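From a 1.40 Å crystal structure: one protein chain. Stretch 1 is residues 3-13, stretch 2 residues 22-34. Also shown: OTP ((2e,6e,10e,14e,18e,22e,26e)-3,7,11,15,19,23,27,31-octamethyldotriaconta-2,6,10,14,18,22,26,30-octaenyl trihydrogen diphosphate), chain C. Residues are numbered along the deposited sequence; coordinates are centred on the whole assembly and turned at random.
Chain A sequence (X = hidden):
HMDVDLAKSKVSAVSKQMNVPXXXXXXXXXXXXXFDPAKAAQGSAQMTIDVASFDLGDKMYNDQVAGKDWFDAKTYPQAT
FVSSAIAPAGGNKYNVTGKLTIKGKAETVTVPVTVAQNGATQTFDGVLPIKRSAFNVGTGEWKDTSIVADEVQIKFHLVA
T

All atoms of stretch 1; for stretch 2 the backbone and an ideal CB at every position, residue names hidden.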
# COMPACT_ATOMS: atom_id res chain seq x y z
N ASP A 3 18.67 1.61 -0.32
CA ASP A 3 17.22 1.60 -0.10
C ASP A 3 16.85 1.64 1.42
O ASP A 3 17.54 2.29 2.21
CB ASP A 3 16.55 0.44 -0.87
CG ASP A 3 16.90 -0.94 -0.34
OD1 ASP A 3 18.02 -1.12 0.19
OD2 ASP A 3 16.06 -1.85 -0.46
N VAL A 4 15.83 0.88 1.81
CA VAL A 4 14.83 1.29 2.78
C VAL A 4 15.06 0.79 4.24
O VAL A 4 16.13 0.26 4.54
CB VAL A 4 13.51 0.77 2.19
CG1 VAL A 4 12.25 1.09 2.99
CG2 VAL A 4 13.32 1.36 0.78
N ASP A 5 14.09 1.00 5.15
CA ASP A 5 14.14 0.45 6.52
C ASP A 5 12.74 0.09 7.06
O ASP A 5 11.96 0.99 7.41
CB ASP A 5 14.86 1.45 7.46
CG ASP A 5 15.26 0.84 8.82
OD1 ASP A 5 14.39 0.25 9.47
OD2 ASP A 5 16.43 0.99 9.20
N LEU A 6 12.40 -1.20 7.15
CA LEU A 6 11.08 -1.60 7.62
C LEU A 6 10.73 -1.09 8.97
O LEU A 6 9.61 -0.68 9.21
CB LEU A 6 10.92 -3.14 7.64
CG LEU A 6 9.73 -3.78 8.41
CD1 LEU A 6 8.38 -3.34 7.85
CD2 LEU A 6 9.81 -5.30 8.37
N ALA A 7 11.68 -1.17 9.89
CA ALA A 7 11.37 -0.79 11.24
C ALA A 7 11.01 0.68 11.29
O ALA A 7 10.16 1.08 12.09
CB ALA A 7 12.53 -1.12 12.15
N LYS A 8 11.63 1.50 10.42
CA LYS A 8 11.37 2.93 10.38
C LYS A 8 10.18 3.28 9.49
O LYS A 8 9.65 4.37 9.55
CB LYS A 8 12.61 3.68 9.90
CG LYS A 8 13.74 3.68 10.91
CD LYS A 8 14.99 4.35 10.37
CE LYS A 8 16.06 4.43 11.45
NZ LYS A 8 17.30 5.09 10.95
N SER A 9 9.75 2.29 8.69
CA SER A 9 8.75 2.50 7.64
C SER A 9 7.42 1.88 8.07
O SER A 9 7.35 1.05 8.99
CB SER A 9 9.23 1.85 6.35
OG SER A 9 10.41 2.49 5.88
N LYS A 10 6.36 2.29 7.39
CA LYS A 10 5.03 1.81 7.71
C LYS A 10 4.19 1.78 6.47
O LYS A 10 4.22 2.70 5.65
CB LYS A 10 4.37 2.75 8.73
CG LYS A 10 3.10 2.19 9.36
CD LYS A 10 2.21 3.30 9.91
CE LYS A 10 1.17 2.77 10.89
NZ LYS A 10 0.13 3.78 11.22
N VAL A 11 3.42 0.71 6.33
CA VAL A 11 2.40 0.62 5.30
C VAL A 11 1.13 0.16 6.00
O VAL A 11 1.14 -0.85 6.71
CB VAL A 11 2.76 -0.39 4.21
CG1 VAL A 11 1.65 -0.46 3.15
CG2 VAL A 11 4.07 0.00 3.54
N SER A 12 0.06 0.92 5.81
CA SER A 12 -1.20 0.64 6.48
C SER A 12 -2.36 0.81 5.52
O SER A 12 -2.20 1.34 4.41
CB SER A 12 -1.39 1.54 7.71
OG SER A 12 -1.54 2.89 7.36
N ALA A 13 -3.52 0.31 5.93
CA ALA A 13 -4.74 0.43 5.15
C ALA A 13 -5.86 0.84 6.09
O ALA A 13 -6.01 0.28 7.18
CB ALA A 13 -5.07 -0.85 4.46
N UNK A 22 -11.00 2.28 10.64
CA UNK A 22 -10.35 1.11 11.20
C UNK A 22 -9.08 0.99 10.39
O UNK A 22 -9.13 0.92 9.15
CB UNK A 22 -11.22 -0.15 11.14
N UNK A 23 -7.95 1.01 11.07
CA UNK A 23 -6.65 0.95 10.43
C UNK A 23 -5.97 -0.35 10.80
O UNK A 23 -6.08 -0.82 11.94
CB UNK A 23 -5.78 2.15 10.83
N UNK A 24 -5.31 -0.95 9.82
CA UNK A 24 -4.44 -2.08 10.05
C UNK A 24 -3.10 -1.78 9.42
O UNK A 24 -3.00 -0.97 8.48
CB UNK A 24 -5.04 -3.37 9.49
N UNK A 25 -2.05 -2.40 9.92
CA UNK A 25 -0.70 -2.20 9.38
C UNK A 25 -0.07 -3.51 8.99
O UNK A 25 -0.27 -4.53 9.66
CB UNK A 25 0.19 -1.48 10.40
N UNK A 26 0.68 -3.50 7.89
CA UNK A 26 1.41 -4.68 7.47
C UNK A 26 2.74 -4.70 8.19
O UNK A 26 3.54 -3.77 8.07
CB UNK A 26 1.60 -4.71 5.95
N UNK A 27 2.98 -5.73 8.98
CA UNK A 27 4.17 -5.76 9.80
C UNK A 27 5.39 -6.28 9.03
O UNK A 27 6.52 -6.08 9.46
CB UNK A 27 3.92 -6.62 11.04
N UNK A 28 5.16 -6.92 7.90
CA UNK A 28 6.25 -7.46 7.10
C UNK A 28 6.11 -7.03 5.64
O UNK A 28 5.11 -7.36 4.96
CB UNK A 28 6.28 -8.99 7.21
N UNK A 29 7.09 -6.28 5.16
CA UNK A 29 7.16 -5.90 3.76
C UNK A 29 8.58 -5.57 3.43
O UNK A 29 9.41 -5.39 4.31
CB UNK A 29 6.24 -4.72 3.44
N UNK A 30 8.87 -5.49 2.13
CA UNK A 30 10.14 -5.00 1.66
C UNK A 30 9.90 -3.95 0.60
O UNK A 30 8.83 -3.89 0.00
CB UNK A 30 11.01 -6.14 1.12
N UNK A 31 10.90 -3.14 0.35
CA UNK A 31 10.81 -2.13 -0.68
C UNK A 31 12.20 -1.74 -1.14
O UNK A 31 13.16 -1.80 -0.37
CB UNK A 31 10.04 -0.91 -0.18
N UNK A 32 12.28 -1.34 -2.40
CA UNK A 32 13.51 -0.84 -3.01
C UNK A 32 13.14 0.47 -3.70
O UNK A 32 12.12 0.56 -4.38
CB UNK A 32 14.12 -1.85 -3.99
N UNK A 33 13.97 1.49 -3.51
CA UNK A 33 13.77 2.77 -4.15
C UNK A 33 15.07 3.28 -4.73
O UNK A 33 16.13 3.17 -4.11
CB UNK A 33 13.19 3.78 -3.16
N UNK A 34 15.00 3.82 -5.93
CA UNK A 34 16.11 4.51 -6.54
C UNK A 34 15.58 5.86 -6.97
O UNK A 34 14.77 5.93 -7.89
CB UNK A 34 16.71 3.73 -7.71
O7 OTP C . -20.00 -4.24 13.81
P2 OTP C . -19.55 -4.80 12.48
O5 OTP C . -20.28 -6.09 12.20
O6 OTP C . -19.84 -3.80 11.38
O4 OTP C . -17.99 -5.07 12.53
P1 OTP C . -17.19 -5.94 11.46
O2 OTP C . -17.27 -7.41 11.82
O3 OTP C . -17.77 -5.72 10.08
O1 OTP C . -15.67 -5.47 11.51
C40 OTP C . -14.98 -5.06 10.34
C39 OTP C . -13.52 -5.05 10.79
C37 OTP C . -12.48 -4.65 10.00
C38 OTP C . -11.10 -4.73 10.65
C36 OTP C . -12.63 -4.16 8.54
C35 OTP C . -11.60 -4.90 7.67
C34 OTP C . -11.14 -4.05 6.47
C32 OTP C . -9.97 -4.38 5.82
C33 OTP C . -9.13 -5.59 6.27
C31 OTP C . -9.50 -3.55 4.62
C30 OTP C . -9.15 -4.48 3.45
C29 OTP C . -7.74 -4.07 3.00
C27 OTP C . -7.44 -3.73 1.71
C28 OTP C . -8.44 -3.74 0.55
C26 OTP C . -5.99 -3.32 1.45
C25 OTP C . -5.45 -3.97 0.17
C24 OTP C . -4.04 -3.35 0.17
C22 OTP C . -2.91 -4.11 0.23
C23 OTP C . -2.92 -5.64 0.26
C21 OTP C . -1.58 -3.36 0.24
C20 OTP C . -1.12 -3.34 -1.22
C19 OTP C . -0.13 -2.18 -1.32
C17 OTP C . 1.10 -2.33 -1.92
C18 OTP C . 1.52 -3.68 -2.51
C16 OTP C . 2.09 -1.16 -2.04
C15 OTP C . 1.62 0.10 -1.28
C14 OTP C . 2.46 1.29 -1.77
C12 OTP C . 2.12 1.95 -2.93
C13 OTP C . 0.90 1.59 -3.78
C11 OTP C . 2.97 3.14 -3.43
C10 OTP C . 4.42 3.06 -2.94
C9 OTP C . 5.16 4.11 -3.79
C7 OTP C . 6.53 4.16 -3.84
C8 OTP C . 7.38 3.16 -3.05
C6 OTP C . 7.17 5.25 -4.72
C5 OTP C . 8.32 5.94 -3.98
C4 OTP C . 8.47 7.30 -4.67
C2 OTP C . 9.49 7.64 -5.52
C3 OTP C . 9.48 9.05 -6.11
C1 OTP C . 10.63 6.68 -5.89

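Position 22 points its CB sideways, with no atom of stretch 1 within 5.5 Å, so many residues would fit; Thr 22 sets CG2 3.7 Å from OTP C38.

At 23 the CB also points sideways, yet a long side chain could reach Ser 12 OG and Lys 10 NZ. A donor next to a cation asks for a carboxylate. Glu 23 extends with chi1 and chi2 both t, and its OE2 accepts from Ser 12 OG at 2.8 Å and forms a salt bridge with Lys 10 NZ at 3.3 Å, a weak hydrogen bond.

Position 24 pairs with Ala 13 across antiparallel strands by backbone alone: N of 24 to Ala 13 O is 3.0 Å, and Ala 13 N to O of 24 is 2.9 Å. Its phi/psi of -128/154 is ordinary strand, so nearly any residue but proline could adopt it; Gly 24 adds no side chain.

Position 25 sits opposite Ser 12 with CA atoms 4.1 Å apart, its ideal CB 4.3 Å from Ser 12 CB and 4.4 Å from Lys 10 CE. Small residues suit this narrow spacing. Ala 25 lies on the same sheet face as Ser 12.

At 26 the backbone N donates to Val 11 O at 2.9 Å; the CB points sideways, 4.0 Å from Val 11 O, and a long side chain could reach the OTP chain. An apolar side chain, aliphatic or aromatic, is favoured. Phe 26 places CD2 4.0 Å from Val 11 CG1 and CZ 3.7 Å from OTP C23.

Positions 27 and 28 point away, a place for polar residues: Lys 27 and Lys 28.

Position 29 points sideways, but Leu 6 and Val 11 leave a slot a flat ring could fill. Phe 29, chi1 p, takes it: Leu 6 CD1 lies 3.4 Å from the ring centroid over one face, Val 11 CG2 3.8 Å from it over the opposite face, and Ser 9 CB meets the edge.

Position 30 points away into open space; it is Ser 30.

At 31 the ideal CB is 4.1 Å from Val 4 CG2, suiting a small apolar residue: Ala 31.

Position 32 points away overall, tolerating polar chains: Gln 32.

Position 33 approaches Val 4 and OTP, favouring an aliphatic. Val 33 sets CG2 4.1 Å from Val 4 CG2 and CG1 3.5 Å from OTP C1.

Position 34, unconstrained by stretch 1, is Lys 34.

Stretch 2 22-34: TEGAFKKFSAQVK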
# COMPACT_ATOMS: atom_id res chain seq x y z
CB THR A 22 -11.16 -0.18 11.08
OG1 THR A 22 -12.44 -0.01 11.70
CG2 THR A 22 -10.42 -1.30 11.79
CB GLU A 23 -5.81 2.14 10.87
CG GLU A 23 -4.44 2.21 10.22
CD GLU A 23 -3.77 3.55 10.43
OE1 GLU A 23 -4.24 4.32 11.29
OE2 GLU A 23 -2.78 3.84 9.72
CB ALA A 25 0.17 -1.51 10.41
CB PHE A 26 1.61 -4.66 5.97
CG PHE A 26 0.34 -4.75 5.20
CD1 PHE A 26 -0.25 -5.99 4.95
CD2 PHE A 26 -0.28 -3.61 4.72
CE1 PHE A 26 -1.43 -6.09 4.24
CE2 PHE A 26 -1.46 -3.71 4.00
CZ PHE A 26 -2.04 -4.93 3.75
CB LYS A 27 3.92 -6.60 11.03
CG LYS A 27 2.83 -6.03 11.94
CD LYS A 27 3.15 -4.59 12.37
CE LYS A 27 2.13 -4.04 13.35
NZ LYS A 27 2.41 -2.60 13.68
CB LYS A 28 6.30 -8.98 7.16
CG LYS A 28 6.63 -9.55 8.53
CD LYS A 28 6.71 -11.08 8.47
CE LYS A 28 6.73 -11.72 9.85
NZ LYS A 28 6.68 -13.21 9.75
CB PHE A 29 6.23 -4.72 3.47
CG PHE A 29 6.51 -3.48 4.27
CD1 PHE A 29 7.45 -2.54 3.83
CD2 PHE A 29 5.83 -3.24 5.44
CE1 PHE A 29 7.70 -1.40 4.57
CE2 PHE A 29 6.07 -2.09 6.18
CZ PHE A 29 7.01 -1.16 5.74
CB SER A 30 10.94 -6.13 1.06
OG SER A 30 10.30 -6.64 -0.08
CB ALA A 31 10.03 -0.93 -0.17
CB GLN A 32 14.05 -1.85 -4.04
CG GLN A 32 13.85 -3.31 -3.66
CD GLN A 32 14.51 -4.31 -4.63
OE1 GLN A 32 14.39 -5.53 -4.45
NE2 GLN A 32 15.20 -3.79 -5.65
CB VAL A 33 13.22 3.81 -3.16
CG1 VAL A 33 13.02 5.14 -3.84
CG2 VAL A 33 11.92 3.34 -2.55
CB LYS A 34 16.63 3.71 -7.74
CG LYS A 34 16.78 2.22 -7.47
CD LYS A 34 17.16 1.46 -8.73
CE LYS A 34 17.13 -0.05 -8.50
NZ LYS A 34 17.38 -0.81 -9.75
O HOH W 1 3.87 -1.16 8.81
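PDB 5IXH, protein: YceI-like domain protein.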